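PDB 4QAN: uncharacterized protein from Ruminococcus gnavus, which is of unknown function but has a cystatin-like fold, as a divergent member of the NTF2-like superfamily, and binds a magnesium ion. Local coordinates for residues Ser14-Phe24 with Pro202-Tyr210; Val62-Leu73 with Ala280-Asn291. All coordinates share one frame; numbering follows the deposited sequence.

Contact 1: Ser14-Phe24 with Pro202-Tyr210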
loop_
_atom_site.group_PDB
_atom_site.type_symbol
_atom_site.label_atom_id
_atom_site.label_comp_id
_atom_site.label_asym_id
_atom_site.label_seq_id
_atom_site.Cartn_x
_atom_site.Cartn_y
_atom_site.Cartn_z
ATOM N N SER A 14 -6.849 18.711 1.228
ATOM C CA SER A 14 -5.722 18.697 0.294
ATOM C C SER A 14 -6.109 18.051 -1.042
ATOM O O SER A 14 -5.729 18.533 -2.106
ATOM C CB SER A 14 -4.517 17.988 0.900
ATOM O OG SER A 14 -4.071 18.682 2.041
ATOM N N LEU A 15 -6.883 16.973 -0.992
ATOM C CA LEU A 15 -7.337 16.345 -2.232
ATOM C C LEU A 15 -8.270 17.220 -3.048
ATOM O O LEU A 15 -8.350 17.043 -4.242
ATOM C CB LEU A 15 -7.996 15.004 -1.968
ATOM C CG LEU A 15 -6.955 13.918 -1.736
ATOM C CD1 LEU A 15 -7.606 12.733 -1.044
ATOM C CD2 LEU A 15 -6.260 13.526 -3.046
ATOM N N GLN A 16 -8.968 18.155 -2.407
ATOM C CA GLN A 16 -9.777 19.151 -3.131
ATOM C C GLN A 16 -8.946 20.229 -3.816
ATOM O O GLN A 16 -9.488 20.979 -4.630
ATOM C CB GLN A 16 -10.754 19.861 -2.187
ATOM C CG GLN A 16 -11.787 18.960 -1.550
ATOM C CD GLN A 16 -12.461 19.619 -0.361
ATOM O OE1 GLN A 16 -12.802 20.799 -0.411
ATOM N NE2 GLN A 16 -12.656 18.856 0.721
ATOM N N LYS A 17 -7.662 20.348 -3.468
ATOM C CA LYS A 17 -6.807 21.405 -4.045
ATOM C C LYS A 17 -6.494 21.134 -5.506
ATOM O O LYS A 17 -6.292 19.990 -5.891
ATOM C CB LYS A 17 -5.482 21.541 -3.285
ATOM C CG LYS A 17 -5.586 22.185 -1.916
ATOM C CD LYS A 17 -4.250 22.131 -1.197
ATOM C CE LYS A 17 -4.280 22.952 0.082
ATOM N NZ LYS A 17 -3.106 22.654 0.946
ATOM N N GLU A 18 -6.431 22.202 -6.299
ATOM C CA GLU A 18 -6.165 22.125 -7.736
ATOM C C GLU A 18 -4.694 21.790 -8.034
ATOM O O GLU A 18 -3.789 22.293 -7.363
ATOM C CB GLU A 18 -6.514 23.476 -8.388
ATOM C CG GLU A 18 -6.945 23.394 -9.845
ATOM C CD GLU A 18 -8.199 22.550 -10.052
ATOM O OE1 GLU A 18 -9.135 22.600 -9.215
ATOM O OE2 GLU A 18 -8.250 21.826 -11.068
ATOM N N SER A 19 -4.464 20.947 -9.045
ATOM C CA SER A 19 -3.114 20.689 -9.563
ATOM C C SER A 19 -2.810 21.476 -10.849
ATOM O O SER A 19 -3.372 21.195 -11.902
ATOM C CB SER A 19 -2.918 19.195 -9.813
ATOM O OG SER A 19 -3.969 18.642 -10.572
ATOM N N GLU A 20 -1.892 22.436 -10.764
ATOM C CA GLU A 20 -1.580 23.311 -11.894
ATOM C C GLU A 20 -0.365 22.855 -12.722
ATOM O O GLU A 20 0.041 23.550 -13.662
ATOM C CB GLU A 20 -1.372 24.745 -11.396
ATOM C CG GLU A 20 -2.335 25.131 -10.282
ATOM C CD GLU A 20 -2.630 26.613 -10.215
ATOM O OE1 GLU A 20 -1.780 27.428 -10.621
ATOM O OE2 GLU A 20 -3.733 26.961 -9.747
ATOM N N ILE A 21 0.211 21.705 -12.374
ATOM C CA ILE A 21 1.312 21.102 -13.130
ATOM C C ILE A 21 0.788 19.825 -13.767
ATOM O O ILE A 21 0.532 18.868 -13.056
ATOM C CB ILE A 21 2.511 20.746 -12.205
ATOM C CG1 ILE A 21 3.337 21.996 -11.868
ATOM C CG2 ILE A 21 3.427 19.711 -12.853
ATOM C CD1 ILE A 21 4.208 21.841 -10.634
ATOM N N THR A 22 0.638 19.800 -15.096
ATOM C CA THR A 22 0.169 18.579 -15.773
ATOM C C THR A 22 1.107 17.407 -15.510
ATOM O O THR A 22 0.678 16.335 -15.085
ATOM C CB THR A 22 0.100 18.722 -17.305
ATOM O OG1 THR A 22 -0.568 19.937 -17.664
ATOM C CG2 THR A 22 -0.633 17.524 -17.920
ATOM N N SER A 23 2.391 17.630 -15.781
ATOM C CA SER A 23 3.376 16.560 -15.851
ATOM C C SER A 23 4.791 17.101 -15.707
ATOM O O SER A 23 5.022 18.297 -15.836
ATOM C CB SER A 23 3.251 15.838 -17.198
ATOM O OG SER A 23 3.358 16.757 -18.285
ATOM N N PHE A 24 5.731 16.206 -15.428
ATOM C CA PHE A 24 7.152 16.533 -15.455
ATOM C C PHE A 24 7.719 15.848 -16.691
ATOM O O PHE A 24 7.703 14.615 -16.802
ATOM C CB PHE A 24 7.854 16.079 -14.169
ATOM C CG PHE A 24 7.137 16.500 -12.917
ATOM C CD1 PHE A 24 7.009 17.847 -12.597
ATOM C CD2 PHE A 24 6.562 15.558 -12.072
ATOM C CE1 PHE A 24 6.330 18.238 -11.452
ATOM C CE2 PHE A 24 5.886 15.947 -10.931
ATOM C CZ PHE A 24 5.767 17.285 -10.622
ATOM N N PRO A 202 9.557 24.262 -7.261
ATOM C CA PRO A 202 8.198 24.715 -7.556
ATOM C C PRO A 202 7.273 24.718 -6.341
ATOM O O PRO A 202 7.604 24.154 -5.284
ATOM C CB PRO A 202 7.696 23.671 -8.561
ATOM C CG PRO A 202 8.416 22.423 -8.187
ATOM C CD PRO A 202 9.760 22.850 -7.650
ATOM N N ASN A 203 6.124 25.369 -6.499
ATOM C CA ASN A 203 4.986 25.114 -5.623
ATOM C C ASN A 203 3.656 25.322 -6.314
ATOM O O ASN A 203 2.879 26.207 -5.964
ATOM C CB ASN A 203 5.066 25.910 -4.332
ATOM C CG ASN A 203 5.435 27.343 -4.558
ATOM O OD1 ASN A 203 5.256 27.885 -5.649
ATOM N ND2 ASN A 203 5.974 27.968 -3.527
ATOM N N GLN A 204 3.442 24.505 -7.336
ATOM C CA GLN A 204 2.113 24.063 -7.709
ATOM C C GLN A 204 2.088 22.615 -7.237
ATOM O O GLN A 204 3.111 22.085 -6.810
ATOM C CB GLN A 204 1.891 24.082 -9.222
ATOM C CG GLN A 204 2.595 25.188 -10.009
ATOM C CD GLN A 204 1.969 26.546 -9.791
ATOM O OE1 GLN A 204 1.739 26.956 -8.652
ATOM N NE2 GLN A 204 1.692 27.263 -10.887
ATOM N N LEU A 205 0.926 21.986 -7.336
ATOM C CA LEU A 205 0.810 20.541 -7.220
ATOM C C LEU A 205 0.602 19.961 -8.609
ATOM O O LEU A 205 0.210 20.662 -9.542
ATOM C CB LEU A 205 -0.378 20.155 -6.337
ATOM C CG LEU A 205 -0.635 21.036 -5.123
ATOM C CD1 LEU A 205 -1.839 20.501 -4.366
ATOM C CD2 LEU A 205 0.599 21.103 -4.240
ATOM N N THR A 206 0.898 18.680 -8.742
ATOM C CA THR A 206 0.546 17.909 -9.911
ATOM C C THR A 206 -0.602 16.980 -9.477
ATOM O O THR A 206 -1.127 17.107 -8.370
ATOM C CB THR A 206 1.769 17.138 -10.459
ATOM O OG1 THR A 206 1.552 16.778 -11.832
ATOM C CG2 THR A 206 2.066 15.863 -9.606
ATOM N N GLY A 207 -0.997 16.056 -10.337
ATOM C CA GLY A 207 -2.268 15.379 -10.170
ATOM C C GLY A 207 -2.408 14.553 -8.913
ATOM O O GLY A 207 -1.434 13.984 -8.425
ATOM N N ALA A 208 -3.637 14.480 -8.399
ATOM C CA ALA A 208 -3.948 13.664 -7.243
ATOM C C ALA A 208 -3.844 12.195 -7.634
ATOM O O ALA A 208 -4.290 11.810 -8.700
ATOM C CB ALA A 208 -5.342 13.980 -6.730
ATOM N N ASN A 209 -3.264 11.376 -6.764
ATOM C CA ASN A 209 -3.006 9.981 -7.095
ATOM C C ASN A 209 -3.039 9.054 -5.906
ATOM O O ASN A 209 -2.363 8.028 -5.911
ATOM C CB ASN A 209 -1.627 9.888 -7.738
ATOM C CG ASN A 209 -0.531 10.359 -6.806
ATOM O OD1 ASN A 209 -0.795 11.076 -5.836
ATOM N ND2 ASN A 209 0.694 9.944 -7.078
ATOM N N TYR A 210 -3.786 9.433 -4.874
ATOM C CA TYR A 210 -3.989 8.595 -3.693
ATOM C C TYR A 210 -5.412 8.788 -3.182
ATOM O O TYR A 210 -6.086 9.726 -3.583
ATOM C CB TYR A 210 -2.964 8.955 -2.612
ATOM C CG TYR A 210 -3.087 10.353 -2.023
ATOM C CD1 TYR A 210 -2.522 11.451 -2.650
ATOM C CD2 TYR A 210 -3.762 10.565 -0.833
ATOM C CE1 TYR A 210 -2.632 12.730 -2.107
ATOM C CE2 TYR A 210 -3.887 11.830 -0.288
ATOM C CZ TYR A 210 -3.323 12.908 -0.936
ATOM O OH TYR A 210 -3.438 14.145 -0.384
#

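Contact 2: Val62-Leu73 with Ala280-Asn291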
loop_
_atom_site.group_PDB
_atom_site.type_symbol
_atom_site.label_atom_id
_atom_site.label_comp_id
_atom_site.label_asym_id
_atom_site.label_seq_id
_atom_site.Cartn_x
_atom_site.Cartn_y
_atom_site.Cartn_z
ATOM N N VAL A 62 7.290 -10.749 -12.498
ATOM C CA VAL A 62 8.396 -11.701 -12.636
ATOM C C VAL A 62 9.745 -11.029 -12.442
ATOM O O VAL A 62 10.555 -11.471 -11.622
ATOM C CB VAL A 62 8.369 -12.423 -14.007
ATOM C CG1 VAL A 62 9.699 -13.105 -14.298
ATOM C CG2 VAL A 62 7.248 -13.449 -14.047
ATOM N N LYS A 63 9.992 -9.964 -13.197
ATOM C CA LYS A 63 11.287 -9.281 -13.130
ATOM C C LYS A 63 11.568 -8.698 -11.749
ATOM O O LYS A 63 12.667 -8.835 -11.221
ATOM C CB LYS A 63 11.378 -8.179 -14.193
ATOM C CG LYS A 63 11.342 -8.688 -15.628
ATOM C CD LYS A 63 12.592 -9.474 -16.002
ATOM C CE LYS A 63 12.311 -10.487 -17.108
ATOM N NZ LYS A 63 13.321 -11.581 -17.153
ATOM N N THR A 64 10.564 -8.054 -11.168
ATOM C CA THR A 64 10.692 -7.463 -9.845
ATOM C C THR A 64 11.009 -8.532 -8.800
ATOM O O THR A 64 11.847 -8.320 -7.921
ATOM C CB THR A 64 9.424 -6.682 -9.466
ATOM O OG1 THR A 64 9.226 -5.614 -10.399
ATOM C CG2 THR A 64 9.538 -6.100 -8.095
ATOM N N ALA A 65 10.377 -9.691 -8.916
ATOM C CA ALA A 65 10.632 -10.779 -7.968
ATOM C C ALA A 65 12.072 -11.299 -8.081
ATOM O O ALA A 65 12.696 -11.653 -7.079
ATOM C CB ALA A 65 9.640 -11.913 -8.179
ATOM N N GLU A 66 12.589 -11.341 -9.302
ATOM C CA GLU A 66 13.969 -11.760 -9.531
ATOM C C GLU A 66 14.976 -10.777 -8.899
ATOM O O GLU A 66 15.991 -11.189 -8.349
ATOM C CB GLU A 66 14.214 -11.965 -11.030
ATOM C CG GLU A 66 13.443 -13.169 -11.574
ATOM C CD GLU A 66 13.572 -13.372 -13.077
ATOM O OE1 GLU A 66 13.718 -12.377 -13.816
ATOM O OE2 GLU A 66 13.514 -14.537 -13.521
ATOM N N GLU A 67 14.665 -9.488 -8.950
ATOM C CA GLU A 67 15.465 -8.461 -8.293
ATOM C C GLU A 67 15.394 -8.494 -6.744
ATOM O O GLU A 67 16.338 -8.057 -6.077
ATOM C CB GLU A 67 15.040 -7.084 -8.829
ATOM C CG GLU A 67 15.551 -5.867 -8.060
ATOM C CD GLU A 67 17.061 -5.657 -8.146
ATOM O OE1 GLU A 67 17.733 -6.331 -8.967
ATOM O OE2 GLU A 67 17.568 -4.783 -7.399
ATOM N N LEU A 68 14.305 -9.008 -6.172
ATOM C CA LEU A 68 14.128 -9.007 -4.713
ATOM C C LEU A 68 13.850 -10.400 -4.139
ATOM O O LEU A 68 12.822 -10.619 -3.494
ATOM C CB LEU A 68 12.981 -8.067 -4.336
ATOM C CG LEU A 68 12.971 -6.684 -4.988
ATOM C CD1 LEU A 68 11.652 -5.982 -4.715
ATOM C CD2 LEU A 68 14.136 -5.845 -4.494
ATOM N N PRO A 69 14.780 -11.347 -4.336
ATOM C CA PRO A 69 14.501 -12.764 -4.037
ATOM C C PRO A 69 14.246 -13.088 -2.553
ATOM O O PRO A 69 13.589 -14.088 -2.249
ATOM C CB PRO A 69 15.756 -13.476 -4.540
ATOM C CG PRO A 69 16.836 -12.451 -4.407
ATOM C CD PRO A 69 16.184 -11.133 -4.726
ATOM N N GLY A 70 14.761 -12.248 -1.654
ATOM C CA GLY A 70 14.565 -12.403 -0.210
ATOM C C GLY A 70 13.252 -11.848 0.319
ATOM O O GLY A 70 12.929 -12.032 1.487
HETATM N N MSE A 71 12.501 -11.157 -0.537
HETATM C CA MSE A 71 11.164 -10.662 -0.200
HETATM C C MSE A 71 10.303 -11.888 -0.106
HETATM O O MSE A 71 10.444 -12.809 -0.915
HETATM C CB MSE A 71 10.665 -9.763 -1.348
HETATM C CG MSE A 71 10.112 -8.385 -1.009
HETATM SE SE MSE A 71 11.463 -7.229 -0.157
HETATM C CE MSE A 71 10.205 -6.382 1.107
ATOM N N GLN A 72 9.427 -11.953 0.886
ATOM C CA GLN A 72 8.346 -12.928 0.801
ATOM C C GLN A 72 7.138 -12.205 0.234
ATOM O O GLN A 72 7.033 -10.984 0.329
ATOM C CB GLN A 72 8.067 -13.657 2.117
ATOM C CG GLN A 72 7.577 -12.813 3.273
ATOM C CD GLN A 72 7.337 -13.655 4.516
ATOM O OE1 GLN A 72 7.751 -14.816 4.585
ATOM N NE2 GLN A 72 6.664 -13.074 5.508
ATOM N N LEU A 73 6.266 -12.975 -0.401
ATOM C CA LEU A 73 5.183 -12.448 -1.227
ATOM C C LEU A 73 4.239 -11.504 -0.479
ATOM O O LEU A 73 3.905 -10.448 -1.000
ATOM C CB LEU A 73 4.408 -13.618 -1.858
ATOM C CG LEU A 73 3.347 -13.256 -2.888
ATOM C CD1 LEU A 73 3.995 -12.605 -4.097
ATOM C CD2 LEU A 73 2.576 -14.489 -3.302
ATOM N N ALA A 280 4.025 -18.116 0.240
ATOM C CA ALA A 280 4.878 -18.236 -0.943
ATOM C C ALA A 280 6.189 -17.455 -0.790
ATOM O O ALA A 280 6.200 -16.326 -0.279
ATOM C CB ALA A 280 4.130 -17.749 -2.182
ATOM N N ARG A 281 7.280 -18.069 -1.234
ATOM C CA ARG A 281 8.605 -17.427 -1.282
ATOM C C ARG A 281 9.011 -17.123 -2.725
ATOM O O ARG A 281 8.616 -17.836 -3.643
ATOM C CB ARG A 281 9.653 -18.335 -0.651
ATOM C CG ARG A 281 9.902 -18.062 0.818
ATOM C CD ARG A 281 8.692 -18.359 1.674
ATOM N NE ARG A 281 9.040 -18.295 3.085
ATOM C CZ ARG A 281 8.179 -18.461 4.086
ATOM N NH1 ARG A 281 6.895 -18.696 3.845
ATOM N NH2 ARG A 281 8.607 -18.383 5.339
ATOM N N LEU A 282 9.811 -16.079 -2.921
ATOM C CA LEU A 282 10.278 -15.713 -4.265
ATOM C C LEU A 282 11.676 -16.217 -4.603
ATOM O O LEU A 282 12.118 -16.077 -5.745
ATOM C CB LEU A 282 10.255 -14.196 -4.442
ATOM C CG LEU A 282 8.915 -13.521 -4.178
ATOM C CD1 LEU A 282 9.063 -12.023 -4.340
ATOM C CD2 LEU A 282 7.827 -14.059 -5.097
ATOM N N TYR A 283 12.387 -16.793 -3.640
ATOM C CA TYR A 283 13.761 -17.229 -3.900
ATOM C C TYR A 283 13.807 -18.580 -4.586
ATOM O O TYR A 283 12.905 -19.412 -4.417
ATOM C CB TYR A 283 14.618 -17.254 -2.631
ATOM C CG TYR A 283 14.150 -18.145 -1.496
ATOM C CD1 TYR A 283 14.229 -19.541 -1.578
ATOM C CD2 TYR A 283 13.673 -17.595 -0.315
ATOM C CE1 TYR A 283 13.832 -20.355 -0.518
ATOM C CE2 TYR A 283 13.273 -18.399 0.750
ATOM C CZ TYR A 283 13.354 -19.777 0.644
ATOM O OH TYR A 283 12.959 -20.576 1.694
ATOM N N GLY A 284 14.870 -18.780 -5.364
ATOM C CA GLY A 284 15.128 -20.052 -6.027
ATOM C C GLY A 284 13.969 -20.517 -6.876
ATOM O O GLY A 284 13.608 -21.696 -6.854
ATOM N N LYS A 285 13.374 -19.579 -7.606
ATOM C CA LYS A 285 12.287 -19.879 -8.517
ATOM C C LYS A 285 12.660 -19.414 -9.918
ATOM O O LYS A 285 13.107 -18.285 -10.103
ATOM C CB LYS A 285 11.010 -19.188 -8.053
ATOM C CG LYS A 285 10.214 -19.973 -7.022
ATOM C CD LYS A 285 8.766 -19.502 -7.009
ATOM C CE LYS A 285 7.871 -20.425 -6.202
ATOM N NZ LYS A 285 8.135 -20.296 -4.743
ATOM N N SER A 286 12.483 -20.297 -10.899
ATOM C CA SER A 286 12.680 -19.947 -12.303
ATOM C C SER A 286 11.571 -19.014 -12.778
ATOM O O SER A 286 10.549 -18.844 -12.098
ATOM C CB SER A 286 12.693 -21.202 -13.179
ATOM O OG SER A 286 11.402 -21.781 -13.283
ATOM N N GLU A 287 11.790 -18.423 -13.951
ATOM C CA GLU A 287 10.832 -17.518 -14.577
ATOM C C GLU A 287 9.511 -18.227 -14.780
ATOM O O GLU A 287 8.445 -17.622 -14.675
ATOM C CB GLU A 287 11.373 -17.037 -15.917
ATOM C CG GLU A 287 10.457 -16.108 -16.698
ATOM C CD GLU A 287 11.233 -15.125 -17.569
ATOM O OE1 GLU A 287 12.270 -15.523 -18.146
ATOM O OE2 GLU A 287 10.812 -13.948 -17.665
ATOM N N GLU A 288 9.591 -19.525 -15.043
ATOM C CA GLU A 288 8.404 -20.337 -15.261
ATOM C C GLU A 288 7.614 -20.487 -13.964
ATOM O O GLU A 288 6.402 -20.299 -13.945
ATOM C CB GLU A 288 8.800 -21.714 -15.789
ATOM C CG GLU A 288 7.639 -22.550 -16.297
ATOM C CD GLU A 288 7.718 -23.979 -15.803
ATOM O OE1 GLU A 288 7.404 -24.195 -14.611
ATOM O OE2 GLU A 288 8.101 -24.873 -16.596
ATOM N N GLN A 289 8.309 -20.819 -12.879
ATOM C CA GLN A 289 7.652 -21.048 -11.583
ATOM C C GLN A 289 7.054 -19.771 -11.021
ATOM O O GLN A 289 6.023 -19.808 -10.348
ATOM C CB GLN A 289 8.632 -21.600 -10.553
ATOM C CG GLN A 289 9.257 -22.926 -10.906
ATOM C CD GLN A 289 10.518 -23.160 -10.113
ATOM O OE1 GLN A 289 11.623 -23.014 -10.632
ATOM N NE2 GLN A 289 10.366 -23.487 -8.838
ATOM N N LEU A 290 7.728 -18.653 -11.280
ATOM C CA LEU A 290 7.196 -17.343 -10.938
ATOM C C LEU A 290 5.910 -17.061 -11.714
ATOM O O LEU A 290 4.944 -16.540 -11.156
ATOM C CB LEU A 290 8.232 -16.247 -11.182
ATOM C CG LEU A 290 9.412 -16.228 -10.200
ATOM C CD1 LEU A 290 10.439 -15.203 -10.646
ATOM C CD2 LEU A 290 8.959 -15.931 -8.777
ATOM N N ASN A 291 5.886 -17.432 -12.989
ATOM C CA ASN A 291 4.659 -17.312 -13.770
ATOM C C ASN A 291 3.525 -18.166 -13.212
ATOM O O ASN A 291 2.388 -17.700 -13.144
ATOM C CB ASN A 291 4.909 -17.613 -15.254
ATOM C CG ASN A 291 5.302 -16.373 -16.032
ATOM O OD1 ASN A 291 4.708 -15.298 -15.863
ATOM N ND2 ASN A 291 6.301 -16.506 -16.886
#

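Contact 1: Ser14-Phe24 with Pro202-Tyr210
Thr206 and Ile21 meet at the tightest point between these two loops. The hydroxyl OG1 of Thr206 donates to the carbonyl O of Ile21 at 2.6 Å, approaching from above the carbonyl plane. It can do so because OG1 lies anti to the backbone N (chi1 -160°), which turns the methyl CG2 the other way, to the ring of Phe24. Threonine suits the place: one branch is polar, the other apolar. In return the backbone N of Ile21 donates to Leu205 O at 3.0 Å, a somewhat bent bond, and Ile21 CD1 packs 3.5 Å from Gln204 CB. Ser19 CB lies close, 3.1 Å, to Thr206 O, whose hydrogen bond comes from Arg48 NH1.

A second compact patch lies at Leu15, whose methyl CD2 sits over one face of the Tyr210 ring, 3.9 Å from its centroid, as a CH-pi contact. The small side chain of Ala208 borders the same methyl. The phenol oxygen of Tyr210 is held elsewhere, by Thr252. Leu205 rests on helix 43-48 and on Tyr33 of helix 27-39, so the loops lie over these helices.

Toward solvent the fit is looser: the exposed Glu20 crosses Gln204 obliquely, and Lys17 offers only its CB to Leu205 CD1, at 3.9 Å.

With Thr206 OG1 to Ile21 O and Ile21 N to Leu205 O as the established cross-bonds, local side-chain and main-chain bonding, not regular strand pairing, holds these loops.

Contact 2: Val62-Leu73 with Ala280-Asn291
Gln72 lays its amide oxygen OE1 over the centre of the Arg281 guanidinium, 3.7 Å above the plane, instead of accepting an N-H from the edge. The two side chains run alongside each other in the same direction, with their flat groups nearly perpendicular, 80° apart. The partial negative charge of OE1 over a cationic group is probably favourable; Arg281 NH1 bonds instead to Asp279 O.

Inward of this polar pair Leu282 fills the centre. Its CD1 lies 3.9 Å from Ala65 CB, where the short alanine lets the leucine approach helix 61-67 closely. Leu73, with CG anti to the backbone N (chi1 -173°), brings CD2 to 3.8 Å from Ala280 CB, and its own N makes a weak hydrogen bond to Ala280 O. The branched ends of the buried Leu282 and Leu73 fill space beside the small alanines.

Where the helices meet, Leu290 CD1 touches the aliphatic CG of Glu66 at 3.7 Å, and Val62 points CG1 toward Glu287 OE2 and CG2 toward Asn291 OD1, each 3.6 Å away. Lys63 NZ lies 3.5 Å from Glu287 OE2 and from Glu66 OE1, long salt bridges with weak hydrogen bonds, which probably offset the repulsion of the two carboxylates.

Ser286 caps the second helix: its OG accepts from Gln289 N, and Gln289 OE1 accepts from Ser286 N. This reciprocal pair is a capping box, set at the start of a helix that crosses helix 61-67 at 118° between the short segment axes.

How the contacts relate
The two contacts lie well apart, with centres about 35 Å from each other and nearest atoms about 18 Å apart, so neither touches the other. Along the chain their segments alternate: 14-24, 62-73, 202-210, then 280-291. Each thus ties an early part of the chain to one about 180 to 210 residues later. Contact 1 joins loops, one leading to helix 27-39 and the other to helix 221-234. Both later segments follow the antiparallel sheet of strands 116-122 to 187-188, while strands 305-314 onward form a second sheet. Contact 1 therefore lays the chain after the first sheet back over the N-terminal helices, whereas contact 2 joins an N-terminal helix, 61-67, to helix 287-296 just before the second sheet.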